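Peptidase M28 (Shewanella amazonensis SB2B, PDB 3IIB) probably acts as a zinc-dependent carboxypeptidase or dipeptidase of peptidase family M28, and binds two zinc ions. Local coordinates at residues V111-D114 with D118-N121; Q120-G125 with A162-V167; I131-A136 with D207-M212; R156-A161 with V167-R172. One frame throughout, in Å; residues are numbered along the deposited sequence.

Contact 1: V111-D114 with D118-N121; sequences VRFD and DLQN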
loop_
_atom_site.group_PDB
_atom_site.type_symbol
_atom_site.label_atom_id
_atom_site.label_comp_id
_atom_site.label_asym_id
_atom_site.label_seq_id
_atom_site.Cartn_x
_atom_site.Cartn_y
_atom_site.Cartn_z
ATOM N N VAL A 111 26.075 1.607 -5.344
ATOM C CA VAL A 111 26.332 1.404 -6.762
ATOM C C VAL A 111 25.151 0.630 -7.314
ATOM O O VAL A 111 24.799 -0.422 -6.792
ATOM C CB VAL A 111 27.655 0.645 -7.053
ATOM C CG1 VAL A 111 27.869 0.503 -8.592
ATOM C CG2 VAL A 111 28.842 1.323 -6.403
ATOM N N ARG A 112 24.548 1.165 -8.368
ATOM C CA ARG A 112 23.357 0.601 -8.959
ATOM C C ARG A 112 23.690 -0.407 -10.060
ATOM O O ARG A 112 24.561 -0.168 -10.886
ATOM C CB ARG A 112 22.490 1.720 -9.566
ATOM C CG ARG A 112 21.185 1.228 -10.170
ATOM C CD ARG A 112 20.434 2.355 -10.908
ATOM N NE ARG A 112 19.299 1.787 -11.636
ATOM C CZ ARG A 112 19.401 1.026 -12.732
ATOM N NH1 ARG A 112 20.580 0.822 -13.310
ATOM N NH2 ARG A 112 18.311 0.506 -13.298
ATOM N N PHE A 113 22.946 -1.512 -10.065
ATOM C CA PHE A 113 23.021 -2.553 -11.091
ATOM C C PHE A 113 21.630 -2.804 -11.631
ATOM O O PHE A 113 20.669 -2.780 -10.871
ATOM C CB PHE A 113 23.637 -3.829 -10.474
ATOM C CG PHE A 113 25.057 -3.614 -10.027
ATOM C CD1 PHE A 113 26.101 -3.737 -10.943
ATOM C CD2 PHE A 113 25.343 -3.174 -8.723
ATOM C CE1 PHE A 113 27.422 -3.443 -10.560
ATOM C CE2 PHE A 113 26.649 -2.886 -8.345
ATOM C CZ PHE A 113 27.686 -3.029 -9.247
ATOM N N ASP A 114 21.515 -2.964 -12.952
ATOM C CA ASP A 114 20.228 -3.262 -13.556
ATOM C C ASP A 114 19.659 -4.583 -13.052
ATOM O O ASP A 114 18.457 -4.715 -12.916
ATOM C CB ASP A 114 20.309 -3.382 -15.067
ATOM C CG ASP A 114 20.688 -2.103 -15.778
ATOM O OD1 ASP A 114 20.543 -0.996 -15.245
ATOM O OD2 ASP A 114 21.130 -2.234 -16.938
ATOM N N ASP A 118 24.249 -8.310 -13.857
ATOM C CA ASP A 118 25.132 -7.152 -13.948
ATOM C C ASP A 118 26.030 -7.019 -12.728
ATOM O O ASP A 118 27.219 -6.753 -12.843
ATOM C CB ASP A 118 24.310 -5.887 -14.181
ATOM C CG ASP A 118 23.693 -5.863 -15.567
ATOM O OD1 ASP A 118 24.412 -6.175 -16.544
ATOM O OD2 ASP A 118 22.500 -5.546 -15.694
ATOM N N LEU A 119 25.464 -7.271 -11.563
ATOM C CA LEU A 119 26.228 -7.276 -10.322
ATOM C C LEU A 119 27.289 -8.379 -10.356
ATOM O O LEU A 119 28.451 -8.148 -10.000
ATOM C CB LEU A 119 25.285 -7.478 -9.145
ATOM C CG LEU A 119 25.922 -7.675 -7.788
ATOM C CD1 LEU A 119 26.931 -6.536 -7.445
ATOM C CD2 LEU A 119 24.804 -7.821 -6.729
ATOM N N GLN A 120 26.875 -9.564 -10.809
ATOM C CA GLN A 120 27.797 -10.710 -10.914
ATOM C C GLN A 120 28.953 -10.426 -11.892
ATOM O O GLN A 120 30.065 -10.935 -11.704
ATOM C CB GLN A 120 27.044 -11.979 -11.323
ATOM C CG GLN A 120 26.181 -12.565 -10.219
ATOM C CD GLN A 120 25.219 -13.647 -10.683
ATOM O OE1 GLN A 120 24.663 -13.579 -11.787
ATOM N NE2 GLN A 120 24.975 -14.639 -9.809
ATOM N N ASN A 121 28.687 -9.623 -12.922
ATOM C CA ASN A 121 29.701 -9.182 -13.883
ATOM C C ASN A 121 30.621 -8.055 -13.408
ATOM O O ASN A 121 31.597 -7.752 -14.086
ATOM C CB ASN A 121 29.040 -8.696 -15.175
ATOM C CG ASN A 121 28.318 -9.792 -15.927
ATOM O OD1 ASN A 121 28.527 -10.971 -15.685
ATOM N ND2 ASN A 121 27.453 -9.396 -16.849
HETATM O O HOH W 1 21.519 -4.850 -18.177
#
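Phe113, which ends strand 106-113, turns one ring face to Leu119 of helix 116-120, joining the first strand and the helix of a beta-alpha-beta unit that runs on to strand 131-134. The leucine chain runs roughly perpendicular to the phenylalanine side chain. Leu119 CD1 makes a CH-pi contact over this face, 3.9 Å from the ring centroid and displaced toward the rim. The backbone of Leu119 adds to the same cover, its CA lying 3.6 Å from Phe113 CD1. With CG anti to its own backbone N (chi1 173°), Leu119 carries CD1 across to the far part of the ring, near Phe113 CE2. Replacing Phe113 by an alanine would probably open a gap between strand and helix and leave Leu119 CD1 without the face it rests on. Beyond the ring the contact becomes polar. The planes of the Asp114 and Asp118 carboxylates are turned 81° from each other, and their OD2 atoms approach to 3.8 Å despite the like charges. Arg112 probably eases this, since its NH1 forms a 2.7 Å salt bridge with Asp114 OD1, which lies in the guanidinium plane. One water joins the two acids, donating to Asp114 OD2 at 2.9 Å and to Asp118 OD2 at 2.8 Å.

Contact 2: Q120-G125 with A162-V167; sequences QNAEAG and AEKGAV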
loop_
_atom_site.group_PDB
_atom_site.type_symbol
_atom_site.label_atom_id
_atom_site.label_comp_id
_atom_site.label_asym_id
_atom_site.label_seq_id
_atom_site.Cartn_x
_atom_site.Cartn_y
_atom_site.Cartn_z
ATOM N N GLN A 120 26.875 -9.564 -10.809
ATOM C CA GLN A 120 27.797 -10.710 -10.914
ATOM C C GLN A 120 28.953 -10.426 -11.892
ATOM O O GLN A 120 30.065 -10.935 -11.704
ATOM C CB GLN A 120 27.044 -11.979 -11.323
ATOM C CG GLN A 120 26.181 -12.565 -10.219
ATOM C CD GLN A 120 25.219 -13.647 -10.683
ATOM O OE1 GLN A 120 24.663 -13.579 -11.787
ATOM N NE2 GLN A 120 24.975 -14.639 -9.809
ATOM N N ASN A 121 28.687 -9.623 -12.922
ATOM C CA ASN A 121 29.701 -9.182 -13.883
ATOM C C ASN A 121 30.621 -8.055 -13.408
ATOM O O ASN A 121 31.597 -7.752 -14.086
ATOM C CB ASN A 121 29.040 -8.696 -15.175
ATOM C CG ASN A 121 28.318 -9.792 -15.927
ATOM O OD1 ASN A 121 28.527 -10.971 -15.685
ATOM N ND2 ASN A 121 27.453 -9.396 -16.849
ATOM N N ALA A 122 30.334 -7.428 -12.268
ATOM C CA ALA A 122 31.155 -6.321 -11.799
ATOM C C ALA A 122 32.578 -6.790 -11.511
ATOM O O ALA A 122 32.819 -7.967 -11.297
ATOM C CB ALA A 122 30.530 -5.672 -10.527
ATOM N N GLU A 123 33.507 -5.848 -11.512
ATOM C CA GLU A 123 34.899 -6.157 -11.284
ATOM C C GLU A 123 35.104 -6.417 -9.799
ATOM O O GLU A 123 34.539 -5.728 -8.971
ATOM C CB GLU A 123 35.774 -4.989 -11.711
ATOM C CG GLU A 123 35.632 -4.578 -13.174
ATOM C CD GLU A 123 36.574 -5.335 -14.081
ATOM O OE1 GLU A 123 36.197 -6.422 -14.580
ATOM O OE2 GLU A 123 37.696 -4.830 -14.297
ATOM N N ALA A 124 35.953 -7.385 -9.474
ATOM C CA ALA A 124 36.315 -7.629 -8.077
ATOM C C ALA A 124 36.863 -6.353 -7.453
ATOM O O ALA A 124 37.532 -5.568 -8.101
ATOM C CB ALA A 124 37.326 -8.772 -7.960
ATOM N N GLY A 125 36.501 -6.117 -6.201
ATOM C CA GLY A 125 36.918 -4.922 -5.485
ATOM C C GLY A 125 36.127 -3.660 -5.763
ATOM O O GLY A 125 36.329 -2.667 -5.091
ATOM N N ALA A 162 28.778 -9.212 -1.907
ATOM C CA ALA A 162 29.937 -9.444 -1.003
ATOM C C ALA A 162 31.199 -9.875 -1.744
ATOM O O ALA A 162 32.299 -9.424 -1.398
ATOM C CB ALA A 162 29.616 -10.456 0.101
ATOM N N GLU A 163 31.036 -10.684 -2.778
ATOM C CA GLU A 163 32.141 -11.109 -3.641
ATOM C C GLU A 163 32.875 -9.957 -4.280
ATOM O O GLU A 163 34.070 -10.055 -4.536
ATOM C CB GLU A 163 31.662 -12.108 -4.713
ATOM C CG GLU A 163 31.281 -13.423 -4.102
ATOM C CD GLU A 163 30.746 -14.424 -5.111
ATOM O OE1 GLU A 163 30.055 -14.018 -6.083
ATOM O OE2 GLU A 163 31.013 -15.626 -4.921
ATOM N N LYS A 164 32.166 -8.846 -4.480
ATOM C CA LYS A 164 32.744 -7.649 -5.093
ATOM C C LYS A 164 33.185 -6.624 -4.091
ATOM O O LYS A 164 33.667 -5.553 -4.478
ATOM C CB LYS A 164 31.748 -7.013 -6.046
ATOM C CG LYS A 164 31.146 -7.982 -6.974
ATOM C CD LYS A 164 32.115 -8.508 -8.016
ATOM C CE LYS A 164 31.474 -9.631 -8.826
ATOM N NZ LYS A 164 32.425 -10.181 -9.827
ATOM N N GLY A 165 33.057 -6.952 -2.801
ATOM C CA GLY A 165 33.512 -6.094 -1.717
ATOM C C GLY A 165 32.427 -5.319 -0.971
ATOM O O GLY A 165 32.731 -4.633 -0.004
ATOM N N ALA A 166 31.167 -5.456 -1.395
ATOM C CA ALA A 166 30.080 -4.706 -0.806
ATOM C C ALA A 166 29.961 -5.019 0.671
ATOM O O ALA A 166 30.234 -6.141 1.096
ATOM C CB ALA A 166 28.735 -4.988 -1.522
ATOM N N VAL A 167 29.588 -3.996 1.440
ATOM C CA VAL A 167 29.357 -4.140 2.864
ATOM C C VAL A 167 27.872 -4.326 3.139
ATOM O O VAL A 167 27.484 -4.480 4.293
ATOM C CB VAL A 167 29.892 -2.931 3.641
ATOM C CG1 VAL A 167 31.394 -2.920 3.592
ATOM C CG2 VAL A 167 29.322 -1.594 3.095
HETATM O O HOH W 2 36.135 -8.172 -4.438
#
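Lys164 reaches from the C-terminal end of helix 145-163, which closes in a Schellman motif, to grip the end of helix 116-120 and the loop after it. Its ammonium group holds two backbone carbonyls, one from each. The shorter bond, 2.7 Å from Lys164 NZ to Ala122 O in the loop, comes in tilted 26° from the carbonyl plane. The other, from Lys164 NZ to Gln120 O at the helix end, is 3.1 Å long, and here the donor stands well above the carbonyl plane. The aliphatic part of the lysine follows the loop, with CD 4.1 Å from Ala122 CB. A bend at chi2 (-70°), followed by an extended run to NZ, directs the ammonium group toward the two oxygens. A leucine in place of Lys164 would lack the ammonium, and Gln120 O and Ala122 O would probably lose this shared donor, setting the loop freer to move. Farther out, the helix end fixes where the lysine starts. Gly165, with a positive phi of 103°, turns the chain, and its N bonds back to Ala162 O at 2.9 Å. The backbone of Lys164 is also bonded to that of Leu127. On the surface a water bridges the segments, accepting from Gly125 N at 2.7 Å and donating to Glu163 O at 2.8 Å.

Contact 3: I131-A136 with D207-M212; sequences IAFIDA and DLINAM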
loop_
_atom_site.group_PDB
_atom_site.type_symbol
_atom_site.label_atom_id
_atom_site.label_comp_id
_atom_site.label_asym_id
_atom_site.label_seq_id
_atom_site.Cartn_x
_atom_site.Cartn_y
_atom_site.Cartn_z
ATOM N N ILE A 131 27.572 -0.112 -0.885
ATOM C CA ILE A 131 26.383 -0.953 -0.827
ATOM C C ILE A 131 25.894 -1.176 -2.263
ATOM O O ILE A 131 25.720 -0.211 -3.007
ATOM C CB ILE A 131 25.302 -0.284 0.023
ATOM C CG1 ILE A 131 25.663 -0.400 1.530
ATOM C CG2 ILE A 131 23.879 -0.901 -0.228
ATOM C CD1 ILE A 131 24.760 0.417 2.479
ATOM N N ALA A 132 25.668 -2.429 -2.630
ATOM C CA ALA A 132 25.100 -2.733 -3.953
ATOM C C ALA A 132 23.618 -2.407 -3.931
ATOM O O ALA A 132 22.973 -2.633 -2.923
ATOM C CB ALA A 132 25.325 -4.217 -4.334
ATOM N N PHE A 133 23.108 -1.919 -5.064
ATOM C CA PHE A 133 21.672 -1.684 -5.280
ATOM C C PHE A 133 21.274 -2.371 -6.590
ATOM O O PHE A 133 21.667 -1.943 -7.665
ATOM C CB PHE A 133 21.385 -0.161 -5.260
ATOM C CG PHE A 133 20.013 0.250 -5.763
ATOM C CD1 PHE A 133 18.844 -0.428 -5.366
ATOM C CD2 PHE A 133 19.897 1.307 -6.669
ATOM C CE1 PHE A 133 17.593 -0.052 -5.870
ATOM C CE2 PHE A 133 18.667 1.705 -7.140
ATOM C CZ PHE A 133 17.515 1.018 -6.765
ATOM N N ILE A 134 20.504 -3.458 -6.495
ATOM C CA ILE A 134 19.945 -4.097 -7.664
ATOM C C ILE A 134 18.571 -3.499 -7.908
ATOM O O ILE A 134 17.706 -3.545 -7.020
ATOM C CB ILE A 134 19.776 -5.636 -7.487
ATOM C CG1 ILE A 134 21.119 -6.336 -7.261
ATOM C CG2 ILE A 134 18.975 -6.232 -8.724
ATOM C CD1 ILE A 134 21.049 -7.875 -6.957
ATOM N N ASP A 135 18.384 -2.911 -9.097
ATOM C CA ASP A 135 17.192 -2.149 -9.407
ATOM C C ASP A 135 16.158 -2.888 -10.277
ATOM O O ASP A 135 15.142 -2.291 -10.651
ATOM C CB ASP A 135 17.576 -0.845 -10.096
ATOM C CG ASP A 135 16.385 0.076 -10.329
ATOM O OD1 ASP A 135 15.605 0.342 -9.384
ATOM O OD2 ASP A 135 16.253 0.559 -11.473
ATOM N N ALA A 136 16.373 -4.164 -10.575
ATOM C CA ALA A 136 15.503 -4.843 -11.534
ATOM C C ALA A 136 14.019 -4.746 -11.161
ATOM O O ALA A 136 13.642 -5.113 -10.086
ATOM C CB ALA A 136 15.882 -6.315 -11.666
ATOM N N ASP A 207 12.541 3.962 -7.220
ATOM C CA ASP A 207 12.327 5.007 -8.223
ATOM C C ASP A 207 13.025 6.307 -7.754
ATOM O O ASP A 207 13.611 7.028 -8.548
ATOM C CB ASP A 207 10.858 5.349 -8.426
ATOM C CG ASP A 207 10.065 4.233 -9.027
ATOM O OD1 ASP A 207 10.682 3.303 -9.612
ATOM O OD2 ASP A 207 8.821 4.266 -8.872
ATOM N N LEU A 208 12.907 6.610 -6.464
ATOM C CA LEU A 208 13.489 7.836 -5.916
ATOM C C LEU A 208 15.014 7.832 -6.040
ATOM O O LEU A 208 15.631 8.840 -6.413
ATOM C CB LEU A 208 13.078 8.020 -4.456
ATOM C CG LEU A 208 13.698 9.181 -3.676
ATOM C CD1 LEU A 208 13.276 10.500 -4.324
ATOM C CD2 LEU A 208 13.215 9.072 -2.189
ATOM N N ILE A 209 15.617 6.695 -5.716
ATOM C CA ILE A 209 17.050 6.576 -5.753
ATOM C C ILE A 209 17.470 6.780 -7.230
ATOM O O ILE A 209 18.427 7.487 -7.525
ATOM C CB ILE A 209 17.529 5.236 -5.229
ATOM C CG1 ILE A 209 17.362 5.170 -3.715
ATOM C CG2 ILE A 209 19.015 5.025 -5.585
ATOM C CD1 ILE A 209 17.863 3.839 -3.045
ATOM N N ASN A 210 16.738 6.163 -8.145
ATOM C CA ASN A 210 17.028 6.293 -9.577
ATOM C C ASN A 210 16.994 7.766 -10.020
ATOM O O ASN A 210 17.877 8.210 -10.754
ATOM C CB ASN A 210 16.035 5.506 -10.433
ATOM C CG ASN A 210 16.352 4.005 -10.526
ATOM O OD1 ASN A 210 17.479 3.546 -10.271
ATOM N ND2 ASN A 210 15.350 3.240 -10.975
ATOM N N ALA A 211 15.980 8.515 -9.585
ATOM C CA ALA A 211 15.824 9.944 -9.932
ATOM C C ALA A 211 17.021 10.788 -9.471
ATOM O O ALA A 211 17.436 11.735 -10.145
ATOM C CB ALA A 211 14.538 10.473 -9.297
HETATM N N MSE A 212 17.577 10.447 -8.310
HETATM C CA MSE A 212 18.795 11.105 -7.843
HETATM C C MSE A 212 20.051 10.735 -8.654
HETATM O O MSE A 212 20.881 11.604 -8.933
HETATM C CB MSE A 212 19.002 10.764 -6.371
HETATM C CG MSE A 212 18.013 11.485 -5.477
HETATM SE SE MSE A 212 18.360 11.213 -3.612
HETATM C CE MSE A 212 16.548 11.612 -2.949
#
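Helix 203-213 packs on one face of the parallel strands 106-113, 131-134 and 168-172, and its Ile209 and Asn210 meet Phe133 and Asp135 at the end of the middle strand. In the apolar half, Ile209 CG2 comes obliquely to the Phe133 ring, 3.7 Å from CE2, the two side chains running alongside each other, oppositely directed. Phe133 CG lies anti to the backbone N (chi1 167°), which helps to bring that corner of the ring to the helix. The same corner meets Asn210 OD1, which lies at the ring edge, near its plane and 3.8 Å from CE2.

The polar half is an amide set across a carboxylate, their planes 88° apart. Asn210 ND2 gives a nearly straight 2.9 Å hydrogen bond to Asp135 OD2, leaving in the amide plane but arriving from above the carboxylate plane. In this alpha/beta sheet, arginines of the two strands flanking 131-134 accompany the buried acid. Arg112 forms a salt bridge through NH2 with Asp135 OD2, while its NE bonds to Asn210 OD1, which fixes which end of the amide faces the acid. Arg172 NE pairs with Asp135 OD1, and its NH2 with Asp207 OD1. Two arginines on one carboxylate would probably keep it ionised. On another side of the helix, Leu208, Ala211 and Met212, a selenomethionine here, pack on Val32 of the second subunit.

Contact 4: R156-A161 with V167-R172; sequences RGAVAA and VGIIIR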
loop_
_atom_site.group_PDB
_atom_site.type_symbol
_atom_site.label_atom_id
_atom_site.label_comp_id
_atom_site.label_asym_id
_atom_site.label_seq_id
_atom_site.Cartn_x
_atom_site.Cartn_y
_atom_site.Cartn_z
ATOM N N ARG A 156 20.083 -14.400 -4.190
ATOM C CA ARG A 156 21.538 -14.516 -4.384
ATOM C C ARG A 156 22.352 -13.236 -4.438
ATOM O O ARG A 156 23.581 -13.292 -4.571
ATOM C CB ARG A 156 21.750 -15.314 -5.659
ATOM C CG ARG A 156 21.162 -16.722 -5.516
ATOM C CD ARG A 156 21.815 -17.707 -6.449
ATOM N NE ARG A 156 21.507 -17.419 -7.841
ATOM C CZ ARG A 156 20.354 -17.713 -8.450
ATOM N NH1 ARG A 156 19.353 -18.289 -7.789
ATOM N NH2 ARG A 156 20.198 -17.412 -9.740
ATOM N N GLY A 157 21.669 -12.084 -4.311
ATOM C CA GLY A 157 22.302 -10.786 -4.446
ATOM C C GLY A 157 23.316 -10.524 -3.363
ATOM O O GLY A 157 24.351 -9.968 -3.627
ATOM N N ALA A 158 23.024 -10.889 -2.118
ATOM C CA ALA A 158 23.956 -10.576 -1.040
ATOM C C ALA A 158 25.302 -11.305 -1.242
ATOM O O ALA A 158 26.383 -10.758 -0.944
ATOM C CB ALA A 158 23.326 -10.881 0.362
ATOM N N VAL A 159 25.248 -12.521 -1.761
ATOM C CA VAL A 159 26.476 -13.246 -2.055
ATOM C C VAL A 159 27.272 -12.545 -3.167
ATOM O O VAL A 159 28.455 -12.239 -3.012
ATOM C CB VAL A 159 26.216 -14.690 -2.419
ATOM C CG1 VAL A 159 27.539 -15.370 -2.933
ATOM C CG2 VAL A 159 25.639 -15.440 -1.232
ATOM N N ALA A 160 26.600 -12.257 -4.275
ATOM C CA ALA A 160 27.272 -11.624 -5.412
ATOM C C ALA A 160 27.862 -10.257 -5.036
ATOM O O ALA A 160 28.962 -9.921 -5.466
ATOM C CB ALA A 160 26.293 -11.495 -6.599
ATOM N N ALA A 161 27.145 -9.485 -4.222
ATOM C CA ALA A 161 27.626 -8.183 -3.802
ATOM C C ALA A 161 28.840 -8.310 -2.884
ATOM O O ALA A 161 29.824 -7.618 -3.059
ATOM C CB ALA A 161 26.523 -7.396 -3.112
ATOM N N VAL A 167 29.588 -3.996 1.440
ATOM C CA VAL A 167 29.357 -4.140 2.864
ATOM C C VAL A 167 27.872 -4.326 3.139
ATOM O O VAL A 167 27.484 -4.480 4.293
ATOM C CB VAL A 167 29.892 -2.931 3.641
ATOM C CG1 VAL A 167 31.394 -2.920 3.592
ATOM C CG2 VAL A 167 29.322 -1.594 3.095
ATOM N N GLY A 168 27.059 -4.270 2.081
ATOM C CA GLY A 168 25.621 -4.461 2.178
ATOM C C GLY A 168 24.956 -4.489 0.822
ATOM O O GLY A 168 25.567 -4.118 -0.175
ATOM N N ILE A 169 23.675 -4.895 0.786
ATOM C CA ILE A 169 22.910 -4.825 -0.441
ATOM C C ILE A 169 21.503 -4.333 -0.128
ATOM O O ILE A 169 20.901 -4.688 0.900
ATOM C CB ILE A 169 22.879 -6.145 -1.183
ATOM C CG1 ILE A 169 22.046 -6.054 -2.455
ATOM C CG2 ILE A 169 22.330 -7.311 -0.307
ATOM C CD1 ILE A 169 22.244 -7.289 -3.356
ATOM N N ILE A 170 21.019 -3.428 -0.986
ATOM C CA ILE A 170 19.592 -3.152 -1.057
ATOM C C ILE A 170 19.099 -3.554 -2.424
ATOM O O ILE A 170 19.800 -3.362 -3.418
ATOM C CB ILE A 170 19.226 -1.658 -0.792
ATOM C CG1 ILE A 170 20.097 -0.717 -1.602
ATOM C CG2 ILE A 170 19.323 -1.324 0.756
ATOM C CD1 ILE A 170 19.513 0.766 -1.741
ATOM N N ILE A 171 17.873 -4.065 -2.473
ATOM C CA ILE A 171 17.243 -4.374 -3.743
ATOM C C ILE A 171 15.906 -3.642 -3.904
ATOM O O ILE A 171 15.188 -3.376 -2.930
ATOM C CB ILE A 171 17.039 -5.911 -3.964
ATOM C CG1 ILE A 171 15.951 -6.507 -3.047
ATOM C CG2 ILE A 171 18.395 -6.640 -3.918
ATOM C CD1 ILE A 171 15.612 -7.987 -3.392
ATOM N N ARG A 172 15.566 -3.320 -5.141
ATOM C CA ARG A 172 14.182 -3.032 -5.449
ATOM C C ARG A 172 13.361 -4.276 -5.166
ATOM O O ARG A 172 13.643 -5.360 -5.687
ATOM C CB ARG A 172 13.991 -2.651 -6.917
ATOM C CG ARG A 172 12.518 -2.407 -7.331
ATOM C CD ARG A 172 12.396 -2.135 -8.839
ATOM N NE ARG A 172 12.957 -0.845 -9.218
ATOM C CZ ARG A 172 12.279 0.304 -9.228
ATOM N NH1 ARG A 172 10.964 0.343 -8.902
ATOM N NH2 ARG A 172 12.897 1.424 -9.589
#
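Gly157 O accepts the helical bond from Ala161 N at 2.9 Å, and against this same peptide unit of helix 145-163 rests the tip of Ile169 from strand 168-172. Ile169 CD1 lies 3.4 Å from Gly157 C and equally close to the carbonyl oxygen, so an apolar methyl is pressed on the backbone itself. The glycine makes this approach possible, for a CB built there would fall 2.8 Å from Ile169 CD1, a clash.

Ile169 spreads its two branches over the helix. CG1 lies anti to the backbone N (chi1 179°), and the extended chain beyond it carries CD1 up to Gly157, with Ala161 CB flanking it at 4.3 Å. The other branch, CG2, turns instead to Ala158 and meets its CB at 3.8 Å. Small residues at all three helix positions thus let one branched side chain fill the interface. The axes of the short segments 156-161 and 168-172 come within 7.9 Å, and their directions differ by 139°, as suits the return leg of a beta-alpha-beta crossover.

That crossover runs from strand 131-134 through helix 145-163 to strand 168-172. In the sheet Ile169 also touches Ile134 on one neighbouring strand and Ala198 on the other, strand 198-201, while Ala160 and Ala161 pack on Leu119 of helix 116-120.

In the fold
All four contacts lie in one alpha/beta lobe, away from the zinc site and probably corresponding to the protease-associated domain of related peptidases. Contacts 1, 3 and 4 reach the same sheet, through adjacent parallel strands 106-113, 131-134 and 168-172. Contact 1 closes before contact 3 opens, contact 4 is nested inside contact 3, and contact 2 crosses both 3 and 4 along the chain. Contact 2 shares helix 145-163 with contact 4, their centres about 10 Å apart; contacts 2 and 3 are about 17 Å apart. Helices 116-120 and 145-163 cover one sheet face and helix 203-213 the other, where it also meets the second subunit of the homodimer, the active form, so this lobe probably contributes to dimer assembly.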